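Local coordinates for protein transcriptional regulator AcuR (Rhodobacter sphaeroides 2.4.1, PDB 3BRU) that represses transcription of its own operon as a DNA-binding regulator of the TetR family, probably by binding two operator sequences in the promoter, at residues L35-S49 with K74-D86. Sequence-based numbering, arbitrary orientation.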
loop_
_atom_site.group_PDB
_atom_site.type_symbol
_atom_site.label_atom_id
_atom_site.label_comp_id
_atom_site.label_asym_id
_atom_site.label_seq_id
_atom_site.Cartn_x
_atom_site.Cartn_y
_atom_site.Cartn_z
ATOM N N LEU A 35 -12.572 23.293 4.116
ATOM C CA LEU A 35 -11.156 23.032 3.830
ATOM C C LEU A 35 -10.813 21.588 4.176
ATOM O O LEU A 35 -10.290 20.863 3.325
ATOM C CB LEU A 35 -10.254 24.016 4.561
ATOM C CG LEU A 35 -10.274 25.428 3.960
ATOM C CD1 LEU A 35 -9.471 26.418 4.821
ATOM C CD2 LEU A 35 -9.845 25.494 2.465
ATOM N N ILE A 36 -11.174 21.155 5.387
ATOM C CA ILE A 36 -10.918 19.789 5.814
ATOM C C ILE A 36 -11.608 18.765 4.894
ATOM O O ILE A 36 -10.963 17.794 4.438
ATOM C CB ILE A 36 -11.342 19.607 7.256
ATOM C CG1 ILE A 36 -10.477 20.494 8.175
ATOM C CG2 ILE A 36 -11.353 18.106 7.654
ATOM C CD1 ILE A 36 -9.025 20.023 8.400
ATOM N N ARG A 37 -12.900 18.995 4.619
ATOM C CA ARG A 37 -13.681 18.181 3.693
ATOM C C ARG A 37 -12.989 18.002 2.335
ATOM O O ARG A 37 -12.775 16.859 1.873
ATOM C CB ARG A 37 -15.050 18.797 3.448
ATOM C CG ARG A 37 -15.831 18.060 2.343
ATOM C CD ARG A 37 -16.788 17.008 2.904
ATOM N NE ARG A 37 -16.227 16.194 3.992
ATOM C CZ ARG A 37 -15.935 14.892 3.901
ATOM N NH1 ARG A 37 -16.154 14.240 2.759
ATOM N NH2 ARG A 37 -15.447 14.232 4.956
ATOM N N ALA A 38 -12.668 19.123 1.687
ATOM C CA ALA A 38 -12.019 19.103 0.417
ATOM C C ALA A 38 -10.662 18.418 0.531
ATOM O O ALA A 38 -10.243 17.748 -0.385
ATOM C CB ALA A 38 -11.863 20.534 -0.109
ATOM N N GLY A 39 -9.957 18.605 1.649
ATOM C CA GLY A 39 -8.676 17.975 1.855
ATOM C C GLY A 39 -8.802 16.476 1.893
ATOM O O GLY A 39 -8.060 15.784 1.166
ATOM N N LEU A 40 -9.720 15.971 2.739
ATOM C CA LEU A 40 -9.996 14.535 2.903
ATOM C C LEU A 40 -10.432 13.897 1.615
ATOM O O LEU A 40 -9.939 12.815 1.274
ATOM C CB LEU A 40 -11.030 14.242 3.999
ATOM C CG LEU A 40 -10.624 14.593 5.442
ATOM C CD1 LEU A 40 -11.787 14.506 6.405
ATOM C CD2 LEU A 40 -9.399 13.778 5.962
ATOM N N GLU A 41 -11.303 14.559 0.874
ATOM C CA GLU A 41 -11.775 14.001 -0.385
ATOM C C GLU A 41 -10.669 13.862 -1.415
ATOM O O GLU A 41 -10.542 12.814 -2.038
ATOM C CB GLU A 41 -12.946 14.806 -0.950
ATOM C CG GLU A 41 -14.219 14.660 -0.108
ATOM C CD GLU A 41 -15.372 15.554 -0.588
ATOM O OE1 GLU A 41 -15.125 16.317 -1.554
ATOM O OE2 GLU A 41 -16.507 15.517 0.002
ATOM N N HIS A 42 -9.861 14.900 -1.571
ATOM C CA HIS A 42 -8.864 14.963 -2.633
ATOM C C HIS A 42 -7.664 14.087 -2.338
ATOM O O HIS A 42 -7.152 13.449 -3.234
ATOM C CB HIS A 42 -8.403 16.400 -2.891
ATOM C CG HIS A 42 -9.377 17.218 -3.674
ATOM N ND1 HIS A 42 -9.125 17.648 -4.962
ATOM C CD2 HIS A 42 -10.620 17.659 -3.368
ATOM C CE1 HIS A 42 -10.166 18.326 -5.409
ATOM N NE2 HIS A 42 -11.080 18.365 -4.452
ATOM N N LEU A 43 -7.226 14.041 -1.081
ATOM C CA LEU A 43 -6.105 13.160 -0.699
ATOM C C LEU A 43 -6.403 11.674 -0.506
ATOM O O LEU A 43 -5.462 10.839 -0.542
ATOM C CB LEU A 43 -5.418 13.659 0.556
ATOM C CG LEU A 43 -4.345 14.720 0.378
ATOM C CD1 LEU A 43 -4.924 15.998 -0.237
ATOM C CD2 LEU A 43 -3.747 14.987 1.769
ATOM N N THR A 44 -7.672 11.334 -0.287
ATOM C CA THR A 44 -8.092 9.917 -0.296
ATOM C C THR A 44 -8.273 9.411 -1.750
ATOM O O THR A 44 -8.192 8.224 -2.019
ATOM C CB THR A 44 -9.380 9.670 0.559
ATOM O OG1 THR A 44 -10.461 10.446 0.046
ATOM C CG2 THR A 44 -9.148 10.084 2.020
ATOM N N GLU A 45 -8.504 10.331 -2.677
ATOM C CA GLU A 45 -8.740 9.987 -4.064
ATOM C C GLU A 45 -7.431 10.016 -4.857
ATOM O O GLU A 45 -7.158 9.119 -5.661
ATOM C CB GLU A 45 -9.773 10.942 -4.660
ATOM C CG GLU A 45 -10.116 10.639 -6.103
ATOM C CD GLU A 45 -11.566 10.961 -6.475
ATOM O OE1 GLU A 45 -12.279 11.644 -5.658
ATOM O OE2 GLU A 45 -11.982 10.520 -7.596
ATOM N N LYS A 46 -6.628 11.052 -4.634
ATOM C CA LYS A 46 -5.336 11.217 -5.306
ATOM C C LYS A 46 -4.241 11.002 -4.255
ATOM O O LYS A 46 -4.051 9.892 -3.777
ATOM C CB LYS A 46 -5.233 12.575 -6.001
ATOM C CG LYS A 46 -6.342 12.777 -6.980
ATOM C CD LYS A 46 -5.963 13.638 -8.152
ATOM C CE LYS A 46 -6.256 15.103 -7.880
ATOM N NZ LYS A 46 -5.720 15.930 -8.995
ATOM N N GLY A 47 -3.546 12.038 -3.863
ATOM C CA GLY A 47 -2.648 11.939 -2.741
ATOM C C GLY A 47 -2.116 13.334 -2.525
ATOM O O GLY A 47 -2.513 14.281 -3.229
ATOM N N TYR A 48 -1.212 13.467 -1.562
ATOM C CA TYR A 48 -0.626 14.754 -1.217
ATOM C C TYR A 48 0.181 15.398 -2.356
ATOM O O TYR A 48 -0.074 16.565 -2.686
ATOM C CB TYR A 48 0.211 14.575 0.035
ATOM C CG TYR A 48 0.870 15.808 0.566
ATOM C CD1 TYR A 48 0.281 16.520 1.604
ATOM C CD2 TYR A 48 2.104 16.259 0.053
ATOM C CE1 TYR A 48 0.905 17.647 2.137
ATOM C CE2 TYR A 48 2.738 17.390 0.595
ATOM C CZ TYR A 48 2.126 18.065 1.643
ATOM O OH TYR A 48 2.676 19.192 2.192
ATOM N N SER A 49 1.118 14.649 -2.957
ATOM C CA SER A 49 1.954 15.157 -4.074
ATOM C C SER A 49 1.179 15.664 -5.304
ATOM O O SER A 49 1.688 16.483 -6.047
ATOM C CB SER A 49 2.969 14.110 -4.575
ATOM O OG SER A 49 3.612 13.409 -3.525
ATOM N N LYS A 74 0.803 24.188 3.149
ATOM C CA LYS A 74 0.320 22.856 2.759
ATOM C C LYS A 74 0.719 21.754 3.776
ATOM O O LYS A 74 -0.079 20.886 4.096
ATOM C CB LYS A 74 0.811 22.539 1.342
ATOM C CG LYS A 74 0.043 21.466 0.619
ATOM C CD LYS A 74 0.968 20.705 -0.365
ATOM C CE LYS A 74 0.201 19.832 -1.333
ATOM N NZ LYS A 74 1.129 19.241 -2.412
ATOM N N ALA A 75 1.938 21.812 4.300
ATOM C CA ALA A 75 2.395 20.818 5.276
ATOM C C ALA A 75 1.596 20.861 6.587
ATOM O O ALA A 75 1.283 19.824 7.140
ATOM C CB ALA A 75 3.907 20.954 5.537
ATOM N N ASP A 76 1.259 22.045 7.074
ATOM C CA ASP A 76 0.505 22.209 8.318
ATOM C C ASP A 76 -0.947 21.743 8.114
ATOM O O ASP A 76 -1.549 21.119 8.994
ATOM C CB ASP A 76 0.550 23.688 8.737
ATOM C CG ASP A 76 0.040 23.931 10.183
ATOM O OD1 ASP A 76 0.386 23.110 11.072
ATOM O OD2 ASP A 76 -0.687 24.948 10.447
ATOM N N PHE A 77 -1.495 22.070 6.944
ATOM C CA PHE A 77 -2.751 21.517 6.434
ATOM C C PHE A 77 -2.816 19.989 6.348
ATOM O O PHE A 77 -3.742 19.369 6.903
ATOM C CB PHE A 77 -3.061 22.126 5.067
ATOM C CG PHE A 77 -4.412 21.759 4.522
ATOM C CD1 PHE A 77 -5.557 21.931 5.268
ATOM C CD2 PHE A 77 -4.539 21.249 3.241
ATOM C CE1 PHE A 77 -6.792 21.635 4.749
ATOM C CE2 PHE A 77 -5.767 20.927 2.730
ATOM C CZ PHE A 77 -6.889 21.135 3.474
ATOM N N GLY A 78 -1.873 19.386 5.629
ATOM C CA GLY A 78 -1.705 17.935 5.643
ATOM C C GLY A 78 -1.688 17.274 7.027
ATOM O O GLY A 78 -2.334 16.247 7.214
ATOM N N LEU A 79 -0.965 17.834 8.008
ATOM C CA LEU A 79 -0.991 17.296 9.383
ATOM C C LEU A 79 -2.320 17.432 10.094
ATOM O O LEU A 79 -2.706 16.563 10.867
ATOM C CB LEU A 79 0.103 17.925 10.249
ATOM C CG LEU A 79 1.540 17.523 9.897
ATOM C CD1 LEU A 79 2.523 18.510 10.528
ATOM C CD2 LEU A 79 1.827 16.112 10.360
ATOM N N ALA A 80 -3.009 18.536 9.850
ATOM C CA ALA A 80 -4.365 18.741 10.325
ATOM C C ALA A 80 -5.312 17.707 9.730
ATOM O O ALA A 80 -6.251 17.278 10.403
ATOM C CB ALA A 80 -4.866 20.171 9.980
ATOM N N LEU A 81 -5.097 17.338 8.463
ATOM C CA LEU A 81 -5.947 16.321 7.824
ATOM C C LEU A 81 -5.738 14.960 8.437
ATOM O O LEU A 81 -6.685 14.231 8.577
ATOM C CB LEU A 81 -5.756 16.239 6.300
ATOM C CG LEU A 81 -6.142 17.473 5.499
ATOM C CD1 LEU A 81 -5.657 17.319 4.055
ATOM C CD2 LEU A 81 -7.637 17.731 5.573
ATOM N N ILE A 82 -4.492 14.615 8.753
ATOM C CA ILE A 82 -4.201 13.367 9.454
ATOM C C ILE A 82 -4.896 13.347 10.838
ATOM O O ILE A 82 -5.541 12.360 11.183
ATOM C CB ILE A 82 -2.677 13.135 9.620
ATOM C CG1 ILE A 82 -1.997 12.881 8.286
ATOM C CG2 ILE A 82 -2.388 11.982 10.577
ATOM C CD1 ILE A 82 -0.475 13.171 8.373
ATOM N N GLU A 83 -4.773 14.427 11.615
ATOM C CA GLU A 83 -5.507 14.547 12.896
ATOM C C GLU A 83 -7.018 14.442 12.722
ATOM O O GLU A 83 -7.694 13.852 13.561
ATOM C CB GLU A 83 -5.144 15.825 13.642
ATOM C CG GLU A 83 -3.723 15.804 14.149
ATOM C CD GLU A 83 -3.141 17.195 14.514
ATOM O OE1 GLU A 83 -3.668 18.258 14.060
ATOM O OE2 GLU A 83 -2.133 17.222 15.275
ATOM N N ALA A 84 -7.553 14.969 11.626
ATOM C CA ALA A 84 -9.015 14.902 11.406
ATOM C C ALA A 84 -9.456 13.480 11.078
ATOM O O ALA A 84 -10.484 13.002 11.588
ATOM C CB ALA A 84 -9.468 15.883 10.301
ATOM N N TYR A 85 -8.668 12.825 10.224
ATOM C CA TYR A 85 -8.889 11.456 9.790
ATOM C C TYR A 85 -8.736 10.486 10.969
ATOM O O TYR A 85 -9.552 9.600 11.159
ATOM C CB TYR A 85 -7.936 11.105 8.653
ATOM C CG TYR A 85 -8.268 9.795 7.982
ATOM C CD1 TYR A 85 -9.220 9.734 6.954
ATOM C CD2 TYR A 85 -7.655 8.616 8.388
ATOM C CE1 TYR A 85 -9.526 8.527 6.319
ATOM C CE2 TYR A 85 -7.963 7.399 7.782
ATOM C CZ TYR A 85 -8.896 7.361 6.756
ATOM O OH TYR A 85 -9.207 6.154 6.187
ATOM N N ASP A 86 -7.709 10.669 11.786
ATOM C CA ASP A 86 -7.629 9.884 13.019
ATOM C C ASP A 86 -8.914 9.949 13.880
ATOM O O ASP A 86 -9.320 8.953 14.455
ATOM C CB ASP A 86 -6.447 10.330 13.873
ATOM C CG ASP A 86 -6.077 9.295 14.953
ATOM O OD1 ASP A 86 -6.570 8.133 14.941
ATOM O OD2 ASP A 86 -5.249 9.634 15.813
#
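Leu81 enters as a knob among Ile36, Gly39, Leu40 and Leu43, where the first helix of the TetR-type DNA-binding domain crosses helix 74-97, which follows the predicted helix-turn-helix. The axes of segments 35-45 and 74-86 run almost perpendicular, at 87°, and come within 10.0 Å. Leu81 CG stands anti to its own carbonyl carbon, and its two methyls divide the hole: CD1 reaches Leu43 CD2 at 3.8 Å, while CD2 lies 3.9 Å from Ile36 CD1. Gly39 has no side chain to collide with Leu81 and Phe77, and both close on its CA. Phe77 directs its rim at the backbone, with CZ 3.4 Å from Leu35 O in the ring plane, while Leu81 CD1 sits over one face, offset toward the rim. Farther along, Ile36 CG2 meets Ala84 CB, and Leu40 CD2 touches Tyr85 CB. At the other end, Tyr48 CG lies anti to the backbone N (chi1 -178°), which turns one face of the ring to the Lys74 chain; Phe144 makes an edge-to-face contact with the same ring. Lys74 CE rides over the ring centre, giving a CH-pi contact, and NZ adds a cation-pi interaction. From over the same face NZ also donates a hydrogen bond to Tyr48 O, 2.9 Å away. A methionine here, lacking the ammonium, would probably leave Tyr48 O without its lysine donor and the ring without its cation. Lys74 NZ approaches that oxygen from 40° above the carbonyl plane.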